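Local coordinates for protein regulator of nonsense transcripts 2 (Homo sapiens, PDB 4CEK) that probably serves as a scaffolding factor in nonsense-mediated mRNA decay, the crystallised part being the second of its three MIF4G domains, at residues A[14-26]-A[170-182]. Numbering follows the deposited sequence.
Sequences ARNFYENLIDLKA and PFYARLVATLHPC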
ATOM      1  N   ALA A  14      11.638  -6.055 -11.822  1.00 52.50           N
ATOM      2  CA  ALA A  14      11.320  -5.291 -10.617  1.00 48.25           C
ATOM      3  C   ALA A  14      11.719  -3.852 -10.819  1.00 48.82           C
ATOM      4  O   ALA A  14      10.932  -2.939 -10.562  1.00 48.55           O
ATOM      5  CB  ALA A  14      12.046  -5.858  -9.394  1.00 46.77           C
ATOM      6  N   ARG A  15      12.948  -3.653 -11.279  1.00 49.23           N
ATOM      7  CA  ARG A  15      13.417  -2.321 -11.618  1.00 52.55           C
ATOM      8  C   ARG A  15      12.418  -1.633 -12.560  1.00 54.49           C
ATOM      9  O   ARG A  15      12.141  -0.464 -12.398  1.00 53.18           O
ATOM     10  CB  ARG A  15      14.817  -2.365 -12.238  1.00 54.33           C
ATOM     11  CG  ARG A  15      15.708  -1.203 -11.839  1.00 62.13           C
ATOM     12  CD  ARG A  15      16.081  -0.299 -12.990  1.00 71.79           C
ATOM     13  NE  ARG A  15      17.147  -0.869 -13.822  1.00 81.37           N
ATOM     14  CZ  ARG A  15      17.005  -1.351 -15.067  1.00 90.02           C
ATOM     15  NH1 ARG A  15      15.821  -1.361 -15.692  1.00 82.90           N
ATOM     16  NH2 ARG A  15      18.073  -1.835 -15.703  1.00 91.28           N
ATOM     17  N   ASN A  16      11.851  -2.370 -13.514  1.00 57.37           N
ATOM     18  CA  ASN A  16      10.946  -1.770 -14.498  1.00 59.58           C
ATOM     19  C   ASN A  16       9.533  -1.614 -13.952  1.00 53.79           C
ATOM     20  O   ASN A  16       8.810  -0.679 -14.305  1.00 54.21           O
ATOM     21  CB  ASN A  16      10.923  -2.597 -15.797  1.00 66.12           C
ATOM     22  CG  ASN A  16      12.252  -2.548 -16.560  1.00 68.03           C
ATOM     23  OD1 ASN A  16      12.765  -3.578 -16.998  1.00 77.07           O
ATOM     24  ND2 ASN A  16      12.803  -1.361 -16.719  1.00 62.21           N
ATOM     25  N   PHE A  17       9.134  -2.530 -13.089  1.00 46.96           N
ATOM     26  CA  PHE A  17       7.802  -2.465 -12.535  1.00 46.28           C
ATOM     27  C   PHE A  17       7.681  -1.251 -11.594  1.00 45.17           C
ATOM     28  O   PHE A  17       6.613  -0.635 -11.518  1.00 39.08           O
ATOM     29  CB  PHE A  17       7.446  -3.764 -11.814  1.00 46.07           C
ATOM     30  CG  PHE A  17       6.013  -3.827 -11.372  1.00 46.20           C
ATOM     31  CD1 PHE A  17       5.031  -4.232 -12.246  1.00 44.39           C
ATOM     32  CD2 PHE A  17       5.647  -3.444 -10.088  1.00 45.29           C
ATOM     33  CE1 PHE A  17       3.704  -4.278 -11.850  1.00 44.66           C
ATOM     34  CE2 PHE A  17       4.332  -3.511  -9.684  1.00 42.36           C
ATOM     35  CZ  PHE A  17       3.361  -3.920 -10.565  1.00 43.08           C
ATOM     36  N   TYR A  18       8.781  -0.887 -10.933  1.00 40.59           N
ATOM     37  CA  TYR A  18       8.745   0.125  -9.886  1.00 41.53           C
ATOM     38  C   TYR A  18       9.282   1.455 -10.357  1.00 44.37           C
ATOM     39  O   TYR A  18       8.929   2.457  -9.785  1.00 46.61           O
ATOM     40  CB  TYR A  18       9.474  -0.358  -8.604  1.00 38.45           C
ATOM     41  CG  TYR A  18       8.681  -1.420  -7.887  1.00 36.27           C
ATOM     42  CD1 TYR A  18       7.497  -1.087  -7.232  1.00 35.98           C
ATOM     43  CD2 TYR A  18       9.060  -2.760  -7.918  1.00 33.81           C
ATOM     44  CE1 TYR A  18       6.728  -2.045  -6.606  1.00 36.05           C
ATOM     45  CE2 TYR A  18       8.285  -3.736  -7.285  1.00 34.15           C
ATOM     46  CZ  TYR A  18       7.121  -3.366  -6.637  1.00 34.92           C
ATOM     47  OH  TYR A  18       6.328  -4.284  -5.997  1.00 33.19           O
ATOM     48  N   GLU A  19      10.102   1.470 -11.407  1.00 48.41           N
ATOM     49  CA  GLU A  19      10.762   2.683 -11.857  1.00 49.52           C
ATOM     50  C   GLU A  19      10.402   3.148 -13.263  1.00 52.54           C
ATOM     51  O   GLU A  19      10.603   4.319 -13.565  1.00 53.06           O
ATOM     52  CB  GLU A  19      12.273   2.510 -11.794  1.00 53.43           C
ATOM     53  CG  GLU A  19      12.767   1.965 -10.467  1.00 59.25           C
ATOM     54  CD  GLU A  19      14.218   2.304 -10.195  1.00 63.75           C
ATOM     55  OE1 GLU A  19      14.940   2.692 -11.131  1.00 66.38           O
ATOM     56  OE2 GLU A  19      14.642   2.180  -9.027  1.00 78.13           O
ATOM     57  N   ASN A  20       9.912   2.261 -14.129  1.00 52.84           N
ATOM     58  CA  ASN A  20       9.577   2.662 -15.509  1.00 53.63           C
ATOM     59  C   ASN A  20       8.088   2.748 -15.724  1.00 51.19           C
ATOM     60  O   ASN A  20       7.409   1.766 -16.069  1.00 55.62           O
ATOM     61  CB  ASN A  20      10.244   1.739 -16.538  1.00 62.05           C
ATOM     62  CG  ASN A  20      11.741   1.972 -16.606  1.00 69.06           C
ATOM     63  OD1 ASN A  20      12.538   1.037 -16.531  1.00 75.58           O
ATOM     64  ND2 ASN A  20      12.132   3.244 -16.686  1.00 73.93           N
ATOM     65  N   LEU A  21       7.589   3.952 -15.491  1.00 52.24           N
ATOM     66  CA  LEU A  21       6.173   4.249 -15.535  1.00 55.35           C
ATOM     67  C   LEU A  21       5.875   4.884 -16.886  1.00 56.34           C
ATOM     68  O   LEU A  21       6.773   5.441 -17.528  1.00 52.14           O
ATOM     69  CB  LEU A  21       5.789   5.190 -14.369  1.00 53.21           C
ATOM     70  CG  LEU A  21       5.937   4.644 -12.934  1.00 52.39           C
ATOM     71  CD1 LEU A  21       5.353   5.605 -11.914  1.00 50.00           C
ATOM     72  CD2 LEU A  21       5.264   3.286 -12.821  1.00 50.83           C
ATOM     73  N   ILE A  22       4.629   4.764 -17.329  1.00 54.39           N
ATOM     74  CA  ILE A  22       4.205   5.483 -18.514  1.00 57.53           C
ATOM     75  C   ILE A  22       4.092   6.960 -18.154  1.00 57.46           C
ATOM     76  O   ILE A  22       3.537   7.318 -17.110  1.00 58.16           O
ATOM     77  CB  ILE A  22       2.883   4.954 -19.093  1.00 59.30           C
ATOM     78  CG1 ILE A  22       3.095   3.581 -19.739  1.00 60.10           C
ATOM     79  CG2 ILE A  22       2.349   5.909 -20.160  1.00 66.55           C
ATOM     80  CD1 ILE A  22       2.305   3.387 -21.018  1.00 63.42           C
ATOM     81  N   ASP A  23       4.666   7.800 -19.012  1.00 58.74           N
ATOM     82  CA  ASP A  23       4.629   9.251 -18.859  1.00 58.98           C
ATOM     83  C   ASP A  23       3.288   9.774 -19.380  1.00 58.17           C
ATOM     84  O   ASP A  23       3.135  10.083 -20.559  1.00 56.88           O
ATOM     85  CB  ASP A  23       5.800   9.872 -19.622  1.00 58.98           C
ATOM     86  CG  ASP A  23       5.880  11.375 -19.462  1.00 68.68           C
ATOM     87  OD1 ASP A  23       5.149  11.959 -18.628  1.00 74.45           O
ATOM     88  OD2 ASP A  23       6.691  11.986 -20.189  1.00 77.10           O
ATOM     89  N   LEU A  24       2.305   9.852 -18.498  1.00 58.13           N
ATOM     90  CA  LEU A  24       1.020  10.362 -18.885  1.00 61.33           C
ATOM     91  C   LEU A  24       1.027  11.863 -19.111  1.00 65.24           C
ATOM     92  O   LEU A  24       0.132  12.350 -19.785  1.00 69.16           O
ATOM     93  CB  LEU A  24      -0.050  10.043 -17.854  1.00 59.73           C
ATOM     94  CG  LEU A  24      -0.351   8.589 -17.549  1.00 61.81           C
ATOM     95  CD1 LEU A  24      -1.614   8.603 -16.719  1.00 65.74           C
ATOM     96  CD2 LEU A  24      -0.517   7.718 -18.779  1.00 64.97           C
ATOM     97  N   LYS A  25       1.996  12.609 -18.576  1.00 70.32           N
ATOM     98  CA  LYS A  25       1.901  14.080 -18.648  1.00 80.01           C
ATOM     99  C   LYS A  25       1.996  14.587 -20.089  1.00 91.06           C
ATOM    100  O   LYS A  25       1.606  15.716 -20.378  1.00 95.03           O
ATOM    101  CB  LYS A  25       2.912  14.807 -17.735  1.00 87.71           C
ATOM    102  CG  LYS A  25       2.286  16.019 -17.032  1.00 93.54           C
ATOM    103  CD  LYS A  25       3.272  17.123 -16.664  1.00 92.96           C
ATOM    104  CE  LYS A  25       2.533  18.385 -16.214  1.00 93.07           C
ATOM    105  NZ  LYS A  25       3.359  19.628 -16.303  1.00 86.43           N
ATOM    106  N   ALA A  26       2.482  13.741 -20.995  1.00 95.07           N
ATOM    107  CA  ALA A  26       2.435  14.040 -22.417  1.00101.45           C
ATOM    108  C   ALA A  26       1.000  14.346 -22.946  1.00117.31           C
ATOM    109  O   ALA A  26       0.860  15.005 -23.984  1.00132.24           O
ATOM    110  CB  ALA A  26       3.080  12.896 -23.203  1.00 93.73           C
ATOM    111  N   PRO A 170       0.255  -4.587  -5.795  1.00 33.16           N
ATOM    112  CA  PRO A 170       1.350  -3.937  -6.540  1.00 32.98           C
ATOM    113  C   PRO A 170       0.845  -3.175  -7.773  1.00 36.04           C
ATOM    114  O   PRO A 170       1.456  -2.174  -8.192  1.00 35.89           O
ATOM    115  CB  PRO A 170       2.226  -5.120  -7.015  1.00 32.77           C
ATOM    116  CG  PRO A 170       1.848  -6.262  -6.145  1.00 31.94           C
ATOM    117  CD  PRO A 170       0.445  -6.043  -5.675  1.00 33.31           C
ATOM    118  N   PHE A 171      -0.228  -3.683  -8.373  1.00 35.61           N
ATOM    119  CA  PHE A 171      -0.779  -3.069  -9.586  1.00 38.99           C
ATOM    120  C   PHE A 171      -1.510  -1.773  -9.177  1.00 39.06           C
ATOM    121  O   PHE A 171      -1.261  -0.677  -9.750  1.00 33.40           O
ATOM    122  CB  PHE A 171      -1.638  -4.098 -10.343  1.00 38.93           C
ATOM    123  CG  PHE A 171      -0.853  -5.345 -10.725  1.00 40.87           C
ATOM    124  CD1 PHE A 171       0.206  -5.270 -11.628  1.00 43.13           C
ATOM    125  CD2 PHE A 171      -1.123  -6.583 -10.122  1.00 47.29           C
ATOM    126  CE1 PHE A 171       0.983  -6.402 -11.927  1.00 48.04           C
ATOM    127  CE2 PHE A 171      -0.357  -7.718 -10.421  1.00 43.69           C
ATOM    128  CZ  PHE A 171       0.685  -7.627 -11.327  1.00 44.36           C
ATOM    129  N   TYR A 172      -2.343  -1.892  -8.140  1.00 31.08           N
ATOM    130  CA  TYR A 172      -2.986  -0.740  -7.561  1.00 32.13           C
ATOM    131  C   TYR A 172      -2.009   0.358  -7.161  1.00 33.29           C
ATOM    132  O   TYR A 172      -2.249   1.526  -7.446  1.00 35.88           O
ATOM    133  CB  TYR A 172      -3.864  -1.157  -6.417  1.00 31.03           C
ATOM    134  CG  TYR A 172      -5.151  -1.798  -6.872  1.00 31.31           C
ATOM    135  CD1 TYR A 172      -5.339  -2.236  -8.199  1.00 33.21           C
ATOM    136  CD2 TYR A 172      -6.191  -1.977  -5.978  1.00 32.23           C
ATOM    137  CE1 TYR A 172      -6.542  -2.813  -8.602  1.00 34.44           C
ATOM    138  CE2 TYR A 172      -7.384  -2.552  -6.362  1.00 32.46           C
ATOM    139  CZ  TYR A 172      -7.571  -2.967  -7.669  1.00 35.41           C
ATOM    140  OH  TYR A 172      -8.795  -3.538  -8.003  1.00 34.38           O
ATOM    141  N   ALA A 173      -0.877   0.001  -6.588  1.00 34.06           N
ATOM    142  CA  ALA A 173       0.149   0.999  -6.334  1.00 31.73           C
ATOM    143  C   ALA A 173       0.719   1.597  -7.625  1.00 32.04           C
ATOM    144  O   ALA A 173       1.066   2.781  -7.665  1.00 32.78           O
ATOM    145  CB  ALA A 173       1.275   0.430  -5.470  1.00 30.25           C
ATOM    146  N   ARG A 174       0.909   0.776  -8.654  1.00 34.96           N
ATOM    147  CA  ARG A 174       1.446   1.282  -9.935  1.00 34.54           C
ATOM    148  C   ARG A 174       0.495   2.326 -10.561  1.00 33.11           C
ATOM    149  O   ARG A 174       0.934   3.380 -11.006  1.00 34.08           O
ATOM    150  CB  ARG A 174       1.700   0.152 -10.944  1.00 36.96           C
ATOM    151  CG  ARG A 174       2.763   0.521 -11.984  1.00 40.98           C
ATOM    152  CD  ARG A 174       3.039  -0.618 -12.943  1.00 40.99           C
ATOM    153  NE  ARG A 174       3.390  -0.158 -14.296  1.00 43.10           N
ATOM    154  CZ  ARG A 174       4.609   0.146 -14.736  1.00 47.59           C
ATOM    155  NH1 ARG A 174       5.670   0.047 -13.951  1.00 53.07           N
ATOM    156  NH2 ARG A 174       4.779   0.551 -15.991  1.00 51.47           N
ATOM    157  N   LEU A 175      -0.795   2.010 -10.577  1.00 30.32           N
ATOM    158  CA  LEU A 175      -1.843   2.928 -11.028  1.00 34.55           C
ATOM    159  C   LEU A 175      -1.674   4.282 -10.347  1.00 39.79           C
ATOM    160  O   LEU A 175      -1.476   5.293 -11.017  1.00 40.18           O
ATOM    161  CB  LEU A 175      -3.238   2.358 -10.701  1.00 34.36           C
ATOM    162  CG  LEU A 175      -4.452   3.076 -11.320  1.00 37.00           C
ATOM    163  CD1 LEU A 175      -4.319   3.185 -12.846  1.00 36.51           C
ATOM    164  CD2 LEU A 175      -5.704   2.314 -10.948  1.00 34.43           C
ATOM    165  N   VAL A 176      -1.678   4.269  -9.002  1.00 40.00           N
ATOM    166  CA  VAL A 176      -1.613   5.485  -8.219  1.00 35.62           C
ATOM    167  C   VAL A 176      -0.367   6.281  -8.575  1.00 35.58           C
ATOM    168  O   VAL A 176      -0.446   7.479  -8.792  1.00 36.15           O
ATOM    169  CB  VAL A 176      -1.668   5.191  -6.715  1.00 33.73           C
ATOM    170  CG1 VAL A 176      -1.274   6.434  -5.925  1.00 29.87           C
ATOM    171  CG2 VAL A 176      -3.061   4.687  -6.323  1.00 32.48           C
ATOM    172  N   ALA A 177       0.777   5.618  -8.676  1.00 36.37           N
ATOM    173  CA  ALA A 177       2.025   6.331  -8.934  1.00 37.10           C
ATOM    174  C   ALA A 177       2.086   6.836 -10.375  1.00 38.59           C
ATOM    175  O   ALA A 177       2.788   7.806 -10.686  1.00 39.94           O
ATOM    176  CB  ALA A 177       3.208   5.437  -8.640  1.00 33.10           C
ATOM    177  N   THR A 178       1.387   6.150 -11.259  1.00 41.45           N
ATOM    178  CA  THR A 178       1.364   6.528 -12.673  1.00 47.33           C
ATOM    179  C   THR A 178       0.457   7.767 -12.898  1.00 46.84           C
ATOM    180  O   THR A 178       0.755   8.623 -13.710  1.00 48.60           O
ATOM    181  CB  THR A 178       0.893   5.349 -13.546  1.00 46.03           C
ATOM    182  OG1 THR A 178       1.811   4.251 -13.404  1.00 46.33           O
ATOM    183  CG2 THR A 178       0.837   5.762 -14.988  1.00 44.09           C
ATOM    184  N   LEU A 179      -0.634   7.842 -12.149  1.00 44.70           N
ATOM    185  CA  LEU A 179      -1.517   8.979 -12.161  1.00 44.69           C
ATOM    186  C   LEU A 179      -0.951  10.220 -11.459  1.00 47.77           C
ATOM    187  O   LEU A 179      -1.299  11.343 -11.805  1.00 49.96           O
ATOM    188  CB  LEU A 179      -2.860   8.582 -11.530  1.00 43.83           C
ATOM    189  CG  LEU A 179      -3.638   7.548 -12.357  1.00 43.13           C
ATOM    190  CD1 LEU A 179      -4.947   7.156 -11.677  1.00 40.17           C
ATOM    191  CD2 LEU A 179      -3.895   8.116 -13.741  1.00 45.92           C
ATOM    192  N   HIS A 180      -0.067  10.026 -10.496  1.00 47.35           N
ATOM    193  CA  HIS A 180       0.313  11.099  -9.565  1.00 46.48           C
ATOM    194  C   HIS A 180       0.847  12.361 -10.200  1.00 48.67           C
ATOM    195  O   HIS A 180       0.530  13.467  -9.746  1.00 43.61           O
ATOM    196  CB  HIS A 180       1.325  10.554  -8.557  1.00 45.91           C
ATOM    197  CG  HIS A 180       1.891  11.589  -7.628  1.00 45.32           C
ATOM    198  ND1 HIS A 180       1.169  12.143  -6.634  1.00 44.40           N
ATOM    199  CD2 HIS A 180       3.154  12.163  -7.567  1.00 46.36           C
ATOM    200  CE1 HIS A 180       1.936  13.011  -5.957  1.00 45.95           C
ATOM    201  NE2 HIS A 180       3.152  13.026  -6.531  1.00 47.71           N
ATOM    202  N   PRO A 181       1.678  12.229 -11.246  1.00 53.70           N
ATOM    203  CA  PRO A 181       2.238  13.438 -11.850  1.00 56.73           C
ATOM    204  C   PRO A 181       1.219  14.371 -12.537  1.00 59.89           C
ATOM    205  O   PRO A 181       1.568  15.513 -12.827  1.00 73.17           O
ATOM    206  CB  PRO A 181       3.242  12.873 -12.874  1.00 59.52           C
ATOM    207  CG  PRO A 181       3.630  11.542 -12.298  1.00 57.30           C
ATOM    208  CD  PRO A 181       2.305  11.019 -11.813  1.00 57.65           C
ATOM    209  N   CYS A 182      -0.009  13.919 -12.780  1.00 52.42           N
ATOM    210  CA  CYS A 182      -1.013  14.780 -13.359  1.00 58.46           C
ATOM    211  C   CYS A 182      -2.387  14.755 -12.673  1.00 58.05           C
ATOM    212  O   CYS A 182      -3.338  15.311 -13.186  1.00 63.12           O
ATOM    213  CB  CYS A 182      -1.153  14.430 -14.824  1.00 63.10           C
ATOM    214  SG  CYS A 182      -1.991  12.878 -15.055  1.00 77.34           S
TER
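The C-terminal end of the short helix 13-19 and the extended chain behind it pack on helix 169-179 of the all-helical MIF4G fold, with the guanidinium of R174 donating to the carbonyls at that end. Its NH1 donates to F17 O (2.7 Å), which lies in the guanidinium plane although the donor stands above the carbonyl plane, and to N16 O (3.2 Å) on a lone pair. NH2 takes N20 O (2.9 Å, N-H...O 149°), just past the last turn. With CG anti to the backbone N (chi1 -155°), the R174 chain runs toward the short helix and bends at chi3 to bring the guanidinium to these carbonyls, laying CD over one face of the F17 ring while L21 CD2 covers a face of the guanidinium at 3.5 Å from NH1. F17 wedges its rim against P170, CE2 3.8 Å from P170 CB, and crosses the F171 ring with the planes at 85°. Farther along, L21 CD1 rests on A177 CB and L24 CD1 meets L179 CD2; T178 lies between them, its OG1 near L21 CD2 and its CG2 near L24 CG. A leucine in place of R174 would probably leave the carbonyls of F17 and N20 without this donor and take a charged partner from D135. R174 NH2 also forms a salt bridge with D135 of helix 131-144, which I22 touches as well, while Y18 OH bonds E222 of helix 210-225.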